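Local structure of putative transcriptional regulator, sugar-binding family (Arthrobacter aurescens, 3NZE) at residues A43-A46 and A47-I50; G65-L68 and S69-R73; S103-M106 and R107-G110; A124-H128 and A129-T133; Q142-L145 and D146-R150. The protein probably acts as a DNA-binding transcriptional regulator of the SorC family whose sugar-binding domain would sense a carbohydrate effector. All coordinates share one frame; numbering follows the deposited sequence.

Interaction 1. Residues A43-A46 and A47-I50; sequences AMQA and ARTI
Q45 reaches one turn along its helix to T49, and its amide NE2 donates a hydrogen bond to T49 OG1 at 3.2 Å. The bond is fairly straight, 156° at the hydrogen, and OG1 lies in the plane of the Q45 amide, so the contact uses an N-H in its natural direction. Two torsions bring the amide there: CG stands anti to the backbone N, beside the carbonyl carbon (chi1 174°), and a bend at chi2 folds the chain back over the following turn. R48 flanks the same amide with its aliphatic part, its CG lying 4.1 Å from Q45 NE2, while the guanidinium plane stands nearly perpendicular to the amide. Beneath these side chains run four backbone bonds of the i to i+4 pattern, from A47 N to A43 O through I50 N to A46 O, the last being 2.8 Å long. I50 also lays CG1 against A46 O at 3.2 Å, which brings its branch close over the preceding turn. The example illustrates an amphipathic helix: a polar i to i+4 pair on one flank, small and branched apolar residues on another. A43, A46 and I50 meet V71 of helix 66-73, A46 also touches V229 and I50 touches I227 of strand 225-230, and Q45 and T49 both lie against H25 of strand 23-27.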
loop_
_atom_site.group_PDB
_atom_site.type_symbol
_atom_site.label_atom_id
_atom_site.label_comp_id
_atom_site.label_asym_id
_atom_site.label_seq_id
_atom_site.Cartn_x
_atom_site.Cartn_y
_atom_site.Cartn_z
ATOM N N ALA A 43 1.813 -12.717 0.634
ATOM C CA ALA A 43 0.406 -12.337 0.642
ATOM C C ALA A 43 -0.436 -13.260 1.518
ATOM O O ALA A 43 -1.385 -12.811 2.169
ATOM C CB ALA A 43 -0.144 -12.305 -0.783
HETATM N N MSE A 44 -0.100 -14.542 1.530
HETATM C CA MSE A 44 -0.783 -15.486 2.409
HETATM C C MSE A 44 -0.608 -15.119 3.877
HETATM O O MSE A 44 -1.564 -15.147 4.646
HETATM C CB MSE A 44 -0.271 -16.913 2.207
HETATM C CG MSE A 44 -0.829 -17.619 1.018
HETATM SE SE MSE A 44 -0.446 -19.521 1.160
HETATM C CE MSE A 44 -1.656 -20.028 2.591
ATOM N N GLN A 45 0.618 -14.796 4.279
ATOM C CA GLN A 45 0.839 -14.412 5.664
ATOM C C GLN A 45 0.119 -13.102 5.968
ATOM O O GLN A 45 -0.450 -12.928 7.042
ATOM C CB GLN A 45 2.336 -14.277 5.971
ATOM C CG GLN A 45 2.619 -13.745 7.371
ATOM C CD GLN A 45 2.133 -14.703 8.441
ATOM O OE1 GLN A 45 2.528 -15.869 8.466
ATOM N NE2 GLN A 45 1.269 -14.215 9.329
ATOM N N ALA A 46 0.148 -12.170 5.027
ATOM C CA ALA A 46 -0.513 -10.892 5.255
ATOM C C ALA A 46 -2.011 -11.112 5.492
ATOM O O ALA A 46 -2.608 -10.495 6.376
ATOM C CB ALA A 46 -0.277 -9.931 4.066
ATOM N N ALA A 47 -2.623 -11.977 4.690
ATOM C CA ALA A 47 -4.049 -12.256 4.838
ATOM C C ALA A 47 -4.343 -12.795 6.230
ATOM O O ALA A 47 -5.338 -12.436 6.861
ATOM C CB ALA A 47 -4.504 -13.263 3.773
ATOM N N ARG A 48 -3.474 -13.684 6.697
ATOM C CA ARG A 48 -3.632 -14.271 8.016
ATOM C C ARG A 48 -3.544 -13.197 9.095
ATOM O O ARG A 48 -4.264 -13.239 10.095
ATOM C CB ARG A 48 -2.582 -15.362 8.247
ATOM C CG ARG A 48 -2.523 -15.842 9.681
ATOM C CD ARG A 48 -1.679 -17.097 9.816
ATOM N NE ARG A 48 -2.333 -18.248 9.205
ATOM C CZ ARG A 48 -2.016 -19.510 9.473
ATOM N NH1 ARG A 48 -1.053 -19.779 10.345
ATOM N NH2 ARG A 48 -2.665 -20.500 8.874
ATOM N N THR A 49 -2.661 -12.226 8.887
ATOM C CA THR A 49 -2.486 -11.137 9.842
ATOM C C THR A 49 -3.626 -10.119 9.815
ATOM O O THR A 49 -4.032 -9.594 10.855
ATOM C CB THR A 49 -1.124 -10.451 9.633
ATOM O OG1 THR A 49 -0.081 -11.399 9.930
ATOM C CG2 THR A 49 -0.999 -9.234 10.533
ATOM N N ILE A 50 -4.147 -9.857 8.622
ATOM C CA ILE A 50 -5.232 -8.904 8.430
ATOM C C ILE A 50 -6.560 -9.349 9.055
ATOM O O ILE A 50 -7.304 -8.533 9.603
ATOM C CB ILE A 50 -5.455 -8.658 6.931
ATOM C CG1 ILE A 50 -4.317 -7.811 6.366
ATOM C CG2 ILE A 50 -6.814 -7.997 6.678
ATOM C CD1 ILE A 50 -4.311 -7.758 4.843
#

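Interaction 2. Residues G65-L68 and S69-R73; sequences GATL and SAVSR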
loop_
_atom_site.group_PDB
_atom_site.type_symbol
_atom_site.label_atom_id
_atom_site.label_comp_id
_atom_site.label_asym_id
_atom_site.label_seq_id
_atom_site.Cartn_x
_atom_site.Cartn_y
_atom_site.Cartn_z
ATOM N N GLY A 65 -3.287 -2.498 -5.675
ATOM C CA GLY A 65 -2.078 -2.617 -6.468
ATOM C C GLY A 65 -1.779 -4.095 -6.651
ATOM O O GLY A 65 -2.571 -4.932 -6.244
ATOM N N ALA A 66 -0.633 -4.416 -7.244
ATOM C CA ALA A 66 -0.267 -5.806 -7.482
ATOM C C ALA A 66 -0.136 -6.573 -6.161
ATOM O O ALA A 66 -0.589 -7.702 -6.045
ATOM C CB ALA A 66 1.025 -5.891 -8.290
ATOM N N THR A 67 0.447 -5.935 -5.155
ATOM C CA THR A 67 0.589 -6.602 -3.872
ATOM C C THR A 67 -0.776 -6.873 -3.255
ATOM O O THR A 67 -1.062 -7.981 -2.826
ATOM C CB THR A 67 1.465 -5.794 -2.913
ATOM O OG1 THR A 67 2.770 -5.669 -3.490
ATOM C CG2 THR A 67 1.577 -6.516 -1.548
ATOM N N LEU A 68 -1.622 -5.856 -3.220
ATOM C CA LEU A 68 -2.934 -6.021 -2.612
ATOM C C LEU A 68 -3.816 -7.013 -3.378
ATOM O O LEU A 68 -4.683 -7.672 -2.797
ATOM C CB LEU A 68 -3.615 -4.664 -2.459
ATOM C CG LEU A 68 -3.624 -4.166 -1.015
ATOM C CD1 LEU A 68 -4.531 -5.094 -0.210
ATOM C CD2 LEU A 68 -2.211 -4.135 -0.425
ATOM N N SER A 69 -3.582 -7.139 -4.676
ATOM C CA SER A 69 -4.318 -8.129 -5.451
ATOM C C SER A 69 -3.994 -9.520 -4.914
ATOM O O SER A 69 -4.891 -10.319 -4.651
ATOM C CB SER A 69 -3.948 -8.050 -6.926
ATOM O OG SER A 69 -4.850 -8.824 -7.692
ATOM N N ALA A 70 -2.703 -9.798 -4.749
ATOM C CA ALA A 70 -2.277 -11.088 -4.200
ATOM C C ALA A 70 -2.869 -11.311 -2.812
ATOM O O ALA A 70 -3.385 -12.388 -2.513
ATOM C CB ALA A 70 -0.765 -11.185 -4.177
ATOM N N VAL A 71 -2.796 -10.295 -1.957
ATOM C CA VAL A 71 -3.405 -10.375 -0.639
ATOM C C VAL A 71 -4.893 -10.723 -0.723
ATOM O O VAL A 71 -5.382 -11.593 0.006
ATOM C CB VAL A 71 -3.214 -9.053 0.120
ATOM C CG1 VAL A 71 -4.012 -9.030 1.428
ATOM C CG2 VAL A 71 -1.733 -8.817 0.372
ATOM N N SER A 72 -5.612 -10.065 -1.630
ATOM C CA SER A 72 -7.049 -10.262 -1.711
ATOM C C SER A 72 -7.409 -11.694 -2.083
ATOM O O SER A 72 -8.479 -12.176 -1.734
ATOM C CB SER A 72 -7.678 -9.289 -2.708
ATOM O OG SER A 72 -7.339 -9.623 -4.046
ATOM N N ARG A 73 -6.518 -12.369 -2.799
ATOM C CA ARG A 73 -6.768 -13.750 -3.194
ATOM C C ARG A 73 -6.634 -14.737 -2.039
ATOM O O ARG A 73 -7.103 -15.869 -2.133
ATOM C CB ARG A 73 -5.848 -14.160 -4.345
ATOM C CG ARG A 73 -6.153 -13.446 -5.642
ATOM C CD ARG A 73 -5.315 -13.990 -6.776
ATOM N NE ARG A 73 -5.447 -13.171 -7.974
ATOM C CZ ARG A 73 -6.413 -13.311 -8.877
ATOM N NH1 ARG A 73 -6.447 -12.512 -9.935
ATOM N NH2 ARG A 73 -7.343 -14.245 -8.724
#
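Helix 66-73 starts from G65 at the N-cap position, and its backbone closes four successive i to i+4 hydrogen bonds, beginning with S69 N to G65 O at 2.9 Å and including a nearly straight one, V71 N to T67 O, at 170°. Among the side chains, L68 and V71 lie side by side and point the same way, L68 CD1 coming within 4.2 Å of V71 CB. V71 sets CG1 anti to its backbone N (chi1 172°), which leaves CG2 on the side of the preceding turn, 3.4 Å from T67 O. S69 CB lies over the opening turn, 3.5 Å from G65 O and equally far from A66 O. Further on, S72 folds its hydroxyl back to the main chain: OG sits between the backbone N and the carbonyl carbon, chi1 71°, and donates to S69 O at 2.6 Å. That carbonyl also accepts from R73 N at 3.2 Å, so two donors share one oxygen. The helix is the crossover of the beta-alpha-beta unit formed with strands 59-62 and 84-87, and helices 35-50 and 99-113 both pack on it, L68 meeting F109 and A70 meeting A43. Because the S72 hydroxyl donates its proton to S69 O, it can still accept, and the guanidinium of R108 supplies the N-H. A buried serine thus links the backbone of one helix to a charged group of the next, with both of its hydrogen-bonding roles in use.

Interaction 3. Residues S103-M106 and R107-G110; sequences SDIM and RRFG
R107 stretches back along its helix toward S103. CB rests 3.5 Å from S103 O, and CG comes closer to that oxygen, at 3.2 Å. Since CG is anti to the carbonyl carbon (chi1 -68°) and the chain is extended from there to NE, CD runs on past the serine and delivers NE to S103 OG. This hydrogen bond is 3.1 Å long and straight, 168° at the hydrogen, with OG at the guanidinium edge and in its plane. At the tip, NH1 has a weak bond to a water that S103 OG also meets, at 2.8 Å. R108 behaves differently: one face of its guanidinium is covered by D104 CB, 3.7 Å from NH2, while the carboxylate lies well out of the guanidinium plane, near in charge but short of a salt bridge. On the inner side, I105 CG2 and F109 CD1 run alongside each other at 4.1 Å, and the edge of the phenyl ring faces I105 O. Helix 99-113 is the crossover of the beta-alpha-beta unit between strands 84-87 and 116-118, and this side packs onto L68 and S69 of helix 66-73 and, through M106 and F109, onto V85 and V62 on parallel strands. Chemically, R107 is oriented mainly by the S103 hydroxyl, with a weak water contact besides, whereas R108, whose NH1 is hydrogen-bonded to S72 OG, would feel D104 mainly as diffuse attraction.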
loop_
_atom_site.group_PDB
_atom_site.type_symbol
_atom_site.label_atom_id
_atom_site.label_comp_id
_atom_site.label_asym_id
_atom_site.label_seq_id
_atom_site.Cartn_x
_atom_site.Cartn_y
_atom_site.Cartn_z
ATOM N N SER A 103 -11.361 -3.286 -9.281
ATOM C CA SER A 103 -12.684 -3.735 -8.864
ATOM C C SER A 103 -12.671 -5.159 -8.299
ATOM O O SER A 103 -13.356 -5.446 -7.315
ATOM C CB SER A 103 -13.676 -3.632 -10.015
ATOM O OG SER A 103 -14.930 -4.171 -9.639
ATOM N N ASP A 104 -11.904 -6.047 -8.923
ATOM C CA ASP A 104 -11.826 -7.428 -8.461
ATOM C C ASP A 104 -11.242 -7.510 -7.061
ATOM O O ASP A 104 -11.680 -8.330 -6.247
ATOM C CB ASP A 104 -11.021 -8.296 -9.435
ATOM C CG ASP A 104 -11.783 -8.582 -10.726
ATOM O OD1 ASP A 104 -12.995 -8.299 -10.763
ATOM O OD2 ASP A 104 -11.174 -9.098 -11.683
ATOM N N ILE A 105 -10.248 -6.670 -6.798
ATOM C CA ILE A 105 -9.631 -6.605 -5.470
ATOM C C ILE A 105 -10.674 -6.186 -4.447
ATOM O O ILE A 105 -10.867 -6.858 -3.425
ATOM C CB ILE A 105 -8.438 -5.625 -5.442
ATOM C CG1 ILE A 105 -7.297 -6.165 -6.303
ATOM C CG2 ILE A 105 -7.947 -5.393 -4.009
ATOM C CD1 ILE A 105 -6.223 -5.150 -6.581
HETATM N N MSE A 106 -11.374 -5.090 -4.731
HETATM C CA MSE A 106 -12.394 -4.619 -3.798
HETATM C C MSE A 106 -13.487 -5.669 -3.563
HETATM O O MSE A 106 -13.907 -5.895 -2.424
HETATM C CB MSE A 106 -12.965 -3.256 -4.221
HETATM C CG MSE A 106 -11.914 -2.191 -4.490
HETATM SE SE MSE A 106 -10.906 -1.740 -2.867
HETATM C CE MSE A 106 -12.388 -1.300 -1.697
ATOM N N ARG A 107 -13.949 -6.318 -4.631
ATOM C CA ARG A 107 -14.947 -7.390 -4.516
ATOM C C ARG A 107 -14.504 -8.551 -3.618
ATOM O O ARG A 107 -15.278 -9.031 -2.792
ATOM C CB ARG A 107 -15.339 -7.911 -5.909
ATOM C CG ARG A 107 -16.109 -6.903 -6.738
ATOM C CD ARG A 107 -16.477 -7.452 -8.124
ATOM N NE ARG A 107 -17.030 -6.389 -8.970
ATOM C CZ ARG A 107 -18.313 -6.293 -9.309
ATOM N NH1 ARG A 107 -18.726 -5.283 -10.069
ATOM N NH2 ARG A 107 -19.186 -7.208 -8.897
ATOM N N ARG A 108 -13.259 -8.994 -3.772
ATOM C CA ARG A 108 -12.708 -10.044 -2.912
ATOM C C ARG A 108 -12.731 -9.651 -1.433
ATOM O O ARG A 108 -13.035 -10.485 -0.566
ATOM C CB ARG A 108 -11.285 -10.403 -3.354
ATOM C CG ARG A 108 -11.259 -11.262 -4.633
ATOM C CD ARG A 108 -9.844 -11.471 -5.160
ATOM N NE ARG A 108 -9.864 -11.757 -6.591
ATOM C CZ ARG A 108 -9.123 -11.123 -7.492
ATOM N NH1 ARG A 108 -8.280 -10.172 -7.121
ATOM N NH2 ARG A 108 -9.214 -11.457 -8.768
ATOM N N PHE A 109 -12.415 -8.391 -1.151
ATOM C CA PHE A 109 -12.438 -7.912 0.235
ATOM C C PHE A 109 -13.875 -7.869 0.732
ATOM O O PHE A 109 -14.177 -8.344 1.818
ATOM C CB PHE A 109 -11.776 -6.530 0.372
ATOM C CG PHE A 109 -10.308 -6.588 0.693
ATOM C CD1 PHE A 109 -9.364 -6.630 -0.318
ATOM C CD2 PHE A 109 -9.871 -6.618 2.015
ATOM C CE1 PHE A 109 -8.012 -6.677 -0.032
ATOM C CE2 PHE A 109 -8.520 -6.665 2.304
ATOM C CZ PHE A 109 -7.586 -6.695 1.283
ATOM N N GLY A 110 -14.767 -7.313 -0.079
ATOM C CA GLY A 110 -16.171 -7.257 0.286
ATOM C C GLY A 110 -16.767 -8.623 0.545
ATOM O O GLY A 110 -17.530 -8.808 1.495
HETATM O O HOH W 1 -17.085 -2.390 -9.542
#

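Interaction 4. Residues A124-H128 and A129-T133; sequences AFFDH and ASTKT
F126 lays one face of its ring against the first turn of helix 129-135. K132 CA stands over that face, 3.9 Å from the centroid and 19° off the normal, a CH-pi contact, while K132 CB approaches CD2 at 3.5 Å. T131 CG2 touches F126 CD1 at 3.6 Å; with chi1 (to OG1) at -48°, the methyl falls anti to the backbone N, which sends it to the ring and leaves OG1 near H128. The polar account centres on H128 O. It accepts from T131 N at 2.9 Å, a bent bond whose donor lies above the carbonyl plane, and from K132 N at 3.5 Å, a weak one. A second carbonyl, A129 O, takes T133 N at 3.0 Å and a weak bond from T133 OG1. Outside, F126 O is satisfied by R211 NE, and K132 NZ has a weak bond to S212 O. An alanine in place of F126 would remove the surface under K132 CA and T131 CG2, which is likely to open a gap between loop and helix and leave the first turn less firmly placed. With H128 at the N-cap position and an aromatic residue of the incoming loop lying against the first turn, the contact is a helix N-terminus held partly by hydrophobic packing, here at the surface of the sugar-binding domain.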
loop_
_atom_site.group_PDB
_atom_site.type_symbol
_atom_site.label_atom_id
_atom_site.label_comp_id
_atom_site.label_asym_id
_atom_site.label_seq_id
_atom_site.Cartn_x
_atom_site.Cartn_y
_atom_site.Cartn_z
ATOM N N ALA A 124 -6.453 6.504 -12.217
ATOM C CA ALA A 124 -5.342 6.023 -11.389
ATOM C C ALA A 124 -4.468 7.150 -10.854
ATOM O O ALA A 124 -3.885 7.026 -9.789
ATOM C CB ALA A 124 -4.479 5.023 -12.179
ATOM N N PHE A 125 -4.381 8.238 -11.611
ATOM C CA PHE A 125 -3.478 9.345 -11.305
ATOM C C PHE A 125 -3.855 10.429 -12.304
ATOM O O PHE A 125 -4.430 10.125 -13.354
ATOM C CB PHE A 125 -2.030 8.890 -11.536
ATOM C CG PHE A 125 -0.999 9.703 -10.799
ATOM C CD1 PHE A 125 -0.722 9.441 -9.469
ATOM C CD2 PHE A 125 -0.288 10.704 -11.447
ATOM C CE1 PHE A 125 0.235 10.177 -8.784
ATOM C CE2 PHE A 125 0.668 11.447 -10.763
ATOM C CZ PHE A 125 0.930 11.173 -9.436
ATOM N N PHE A 126 -3.557 11.687 -11.992
ATOM C CA PHE A 126 -3.891 12.777 -12.908
ATOM C C PHE A 126 -2.693 13.245 -13.718
ATOM O O PHE A 126 -1.585 13.314 -13.208
ATOM C CB PHE A 126 -4.485 13.959 -12.144
ATOM C CG PHE A 126 -5.813 13.665 -11.527
ATOM C CD1 PHE A 126 -6.950 13.572 -12.320
ATOM C CD2 PHE A 126 -5.935 13.501 -10.156
ATOM C CE1 PHE A 126 -8.183 13.307 -11.758
ATOM C CE2 PHE A 126 -7.172 13.239 -9.589
ATOM C CZ PHE A 126 -8.298 13.129 -10.397
ATOM N N ASP A 127 -2.929 13.566 -14.984
ATOM C CA ASP A 127 -1.908 14.163 -15.849
ATOM C C ASP A 127 -1.583 15.595 -15.427
ATOM O O ASP A 127 -0.447 16.059 -15.582
ATOM C CB ASP A 127 -2.392 14.205 -17.306
ATOM C CG ASP A 127 -2.415 12.836 -17.968
ATOM O OD1 ASP A 127 -1.978 11.849 -17.343
ATOM O OD2 ASP A 127 -2.864 12.757 -19.134
ATOM N N HIS A 128 -2.589 16.293 -14.909
ATOM C CA HIS A 128 -2.470 17.702 -14.574
ATOM C C HIS A 128 -3.029 17.968 -13.189
ATOM O O HIS A 128 -4.121 17.515 -12.854
ATOM C CB HIS A 128 -3.236 18.574 -15.587
ATOM C CG HIS A 128 -2.921 18.265 -17.017
ATOM N ND1 HIS A 128 -3.782 17.566 -17.835
ATOM C CD2 HIS A 128 -1.839 18.561 -17.775
ATOM C CE1 HIS A 128 -3.245 17.445 -19.036
ATOM N NE2 HIS A 128 -2.066 18.040 -19.026
ATOM N N ALA A 129 -2.284 18.728 -12.395
ATOM C CA ALA A 129 -2.734 19.086 -11.059
ATOM C C ALA A 129 -4.075 19.810 -11.090
ATOM O O ALA A 129 -4.884 19.649 -10.176
ATOM C CB ALA A 129 -1.679 19.926 -10.339
ATOM N N SER A 130 -4.313 20.599 -12.139
ATOM C CA SER A 130 -5.572 21.323 -12.253
ATOM C C SER A 130 -6.767 20.369 -12.373
ATOM O O SER A 130 -7.880 20.713 -11.969
ATOM C CB SER A 130 -5.545 22.326 -13.419
ATOM O OG SER A 130 -5.304 21.685 -14.663
ATOM N N THR A 131 -6.541 19.177 -12.920
ATOM C CA THR A 131 -7.618 18.192 -12.980
ATOM C C THR A 131 -7.946 17.679 -11.580
ATOM O O THR A 131 -9.116 17.518 -11.232
ATOM C CB THR A 131 -7.295 17.004 -13.907
ATOM O OG1 THR A 131 -6.806 17.503 -15.158
ATOM C CG2 THR A 131 -8.552 16.166 -14.142
ATOM N N LYS A 132 -6.920 17.418 -10.775
ATOM C CA LYS A 132 -7.165 16.975 -9.411
ATOM C C LYS A 132 -7.971 18.010 -8.647
ATOM O O LYS A 132 -8.959 17.672 -8.001
ATOM C CB LYS A 132 -5.874 16.687 -8.652
ATOM C CG LYS A 132 -6.173 16.204 -7.234
ATOM C CD LYS A 132 -4.938 16.019 -6.396
ATOM C CE LYS A 132 -5.318 15.511 -5.014
ATOM N NZ LYS A 132 -4.116 15.224 -4.199
ATOM N N THR A 133 -7.536 19.269 -8.725
ATOM C CA THR A 133 -8.235 20.372 -8.086
ATOM C C THR A 133 -9.714 20.371 -8.448
ATOM O O THR A 133 -10.584 20.449 -7.571
ATOM C CB THR A 133 -7.604 21.724 -8.477
ATOM O OG1 THR A 133 -6.248 21.759 -8.013
ATOM C CG2 THR A 133 -8.380 22.883 -7.864
#

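Interaction 5. Residues Q142-L145 and D146-R150; sequences QRIL and DLQAR
R143 and D146 run side by side on the outer flank of helix 139-149 and point the same way, joined in the conformer of R143 described here, one of two, by a salt bridge that may be only partly occupied. R143 NH2 donates to D146 OD2 at 2.7 Å, meeting it on the syn side, and a weak bond from NE at 3.3 Å reaches the same oxygen. OD2 sits at the guanidinium edge, close to its plane, although the carboxylate is turned 39° from the guanidinium. Bends at chi2 (-70°) and chi3 curl the R143 chain round so that its tip ends beside the aspartate. The pair is an i to i+3 salt bridge on an exposed helix face; the inner face packs on the sheet of the sugar-binding domain, I144 and L147 touching E118 of strand 116-118, a calcium-binding residue, though no calcium is bound to this chain. Q148 crosses both I144 and L145 obliquely. Its amide is split between them: OE1 lies 3.6 Å from L145 CD2, and NE2, hydrogen-bonded to Q87 O, is 3.9 Å from I144 CG2. A leucine in place of Q148 would lack the amide N-H, and Q87 O would probably be left without this partner. Q148 N to I144 O is short and straight, 2.9 Å and 167°, whereas L147 N to R143 O is weak. One turn before D146, Q142 directs NE2 to W136 O.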
loop_
_atom_site.group_PDB
_atom_site.type_symbol
_atom_site.label_atom_id
_atom_site.label_comp_id
_atom_site.label_asym_id
_atom_site.label_seq_id
_atom_site.Cartn_x
_atom_site.Cartn_y
_atom_site.Cartn_z
ATOM N N GLN A 142 -15.936 13.810 -3.168
ATOM C CA GLN A 142 -15.870 14.256 -1.775
ATOM C C GLN A 142 -16.513 13.264 -0.810
ATOM O O GLN A 142 -16.026 13.072 0.305
ATOM C CB GLN A 142 -16.510 15.642 -1.629
ATOM C CG GLN A 142 -15.692 16.747 -2.269
ATOM C CD GLN A 142 -16.434 18.074 -2.352
ATOM O OE1 GLN A 142 -17.656 18.138 -2.188
ATOM N NE2 GLN A 142 -15.691 19.142 -2.618
ATOM N N ARG A 143 -17.597 12.618 -1.233
ATOM C CA ARG A 143 -18.265 11.653 -0.370
ATOM C C ARG A 143 -17.354 10.456 -0.086
ATOM O O ARG A 143 -17.384 9.877 0.999
ATOM C CB ARG A 143 -19.586 11.198 -0.987
ATOM C CG ARG A 143 -20.638 12.297 -1.116
ATOM C CD ARG A 143 -21.198 12.727 0.237
ATOM N NE ARG A 143 -20.281 13.591 0.975
ATOM C CZ ARG A 143 -20.095 14.880 0.710
ATOM N NH1 ARG A 143 -20.757 15.457 -0.285
ATOM N NH2 ARG A 143 -19.242 15.592 1.433
ATOM N N ILE A 144 -16.532 10.094 -1.064
ATOM C CA ILE A 144 -15.554 9.037 -0.847
ATOM C C ILE A 144 -14.373 9.525 0.002
ATOM O O ILE A 144 -13.906 8.801 0.881
ATOM C CB ILE A 144 -15.055 8.437 -2.175
ATOM C CG1 ILE A 144 -16.240 7.850 -2.946
ATOM C CG2 ILE A 144 -14.013 7.347 -1.909
ATOM C CD1 ILE A 144 -16.985 6.769 -2.183
ATOM N N LEU A 145 -13.898 10.742 -0.251
ATOM C CA LEU A 145 -12.848 11.318 0.574
ATOM C C LEU A 145 -13.274 11.307 2.040
ATOM O O LEU A 145 -12.459 11.066 2.929
ATOM C CB LEU A 145 -12.500 12.741 0.116
ATOM C CG LEU A 145 -11.919 12.845 -1.299
ATOM C CD1 LEU A 145 -11.699 14.293 -1.706
ATOM C CD2 LEU A 145 -10.617 12.036 -1.407
ATOM N N ASP A 146 -14.560 11.552 2.288
ATOM C CA ASP A 146 -15.082 11.601 3.654
ATOM C C ASP A 146 -15.032 10.223 4.317
ATOM O O ASP A 146 -14.732 10.102 5.514
ATOM C CB ASP A 146 -16.517 12.136 3.674
ATOM C CG ASP A 146 -16.607 13.615 3.316
ATOM O OD1 ASP A 146 -15.572 14.314 3.323
ATOM O OD2 ASP A 146 -17.732 14.082 3.033
ATOM N N LEU A 147 -15.340 9.191 3.539
ATOM C CA LEU A 147 -15.281 7.817 4.033
ATOM C C LEU A 147 -13.846 7.436 4.346
ATOM O O LEU A 147 -13.567 6.813 5.367
ATOM C CB LEU A 147 -15.844 6.834 3.001
ATOM C CG LEU A 147 -17.299 6.414 3.167
ATOM C CD1 LEU A 147 -17.672 5.386 2.091
ATOM C CD2 LEU A 147 -17.527 5.845 4.556
ATOM N N GLN A 148 -12.937 7.798 3.444
ATOM C CA GLN A 148 -11.525 7.513 3.645
ATOM C C GLN A 148 -11.049 8.126 4.955
ATOM O O GLN A 148 -10.265 7.512 5.672
ATOM C CB GLN A 148 -10.690 8.054 2.485
ATOM C CG GLN A 148 -10.844 7.260 1.188
ATOM C CD GLN A 148 -10.144 7.924 0.016
ATOM O OE1 GLN A 148 -9.575 8.997 0.158
ATOM N NE2 GLN A 148 -10.193 7.284 -1.158
ATOM N N ALA A 149 -11.525 9.330 5.258
ATOM C CA ALA A 149 -11.075 10.065 6.441
ATOM C C ALA A 149 -11.476 9.354 7.731
ATOM O O ALA A 149 -10.852 9.544 8.780
ATOM C CB ALA A 149 -11.619 11.502 6.419
ATOM N N ARG A 150 -12.513 8.528 7.644
ATOM C CA ARG A 150 -13.021 7.802 8.801
ATOM C C ARG A 150 -12.475 6.378 8.919
ATOM O O ARG A 150 -12.939 5.612 9.759
ATOM C CB ARG A 150 -14.549 7.726 8.755
ATOM C CG ARG A 150 -15.278 9.062 8.869
ATOM C CD ARG A 150 -16.740 8.914 8.404
ATOM N NE ARG A 150 -17.449 7.912 9.194
ATOM C CZ ARG A 150 -18.547 7.272 8.805
ATOM N NH1 ARG A 150 -19.085 7.518 7.620
ATOM N NH2 ARG A 150 -19.107 6.370 9.606
#

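Overall arrangement
Interactions 1, 2 and 3 stand in a row on neighbouring helices. Interactions 1 and 2, centres 11 Å apart, touch through A43 CB and V71 N at 3.5 Å; interactions 2 and 3 are 10 Å apart between centres, with S69 CA packed on I105 CG1 at 3.7 Å and S72 OG 3.3 Å from R108 NH1, a probable hydrogen bond. Interactions 4 and 5, on consecutive helices with centres 18 Å apart, do not touch. E118 and T96 are calcium-binding residues, although no calcium is bound to this chain. The E118 side chain is about 6 Å from that of M106 in interaction 3 and about 4 Å from that of L147 in interaction 5; those of D127 and T96 are about 12 Å apart.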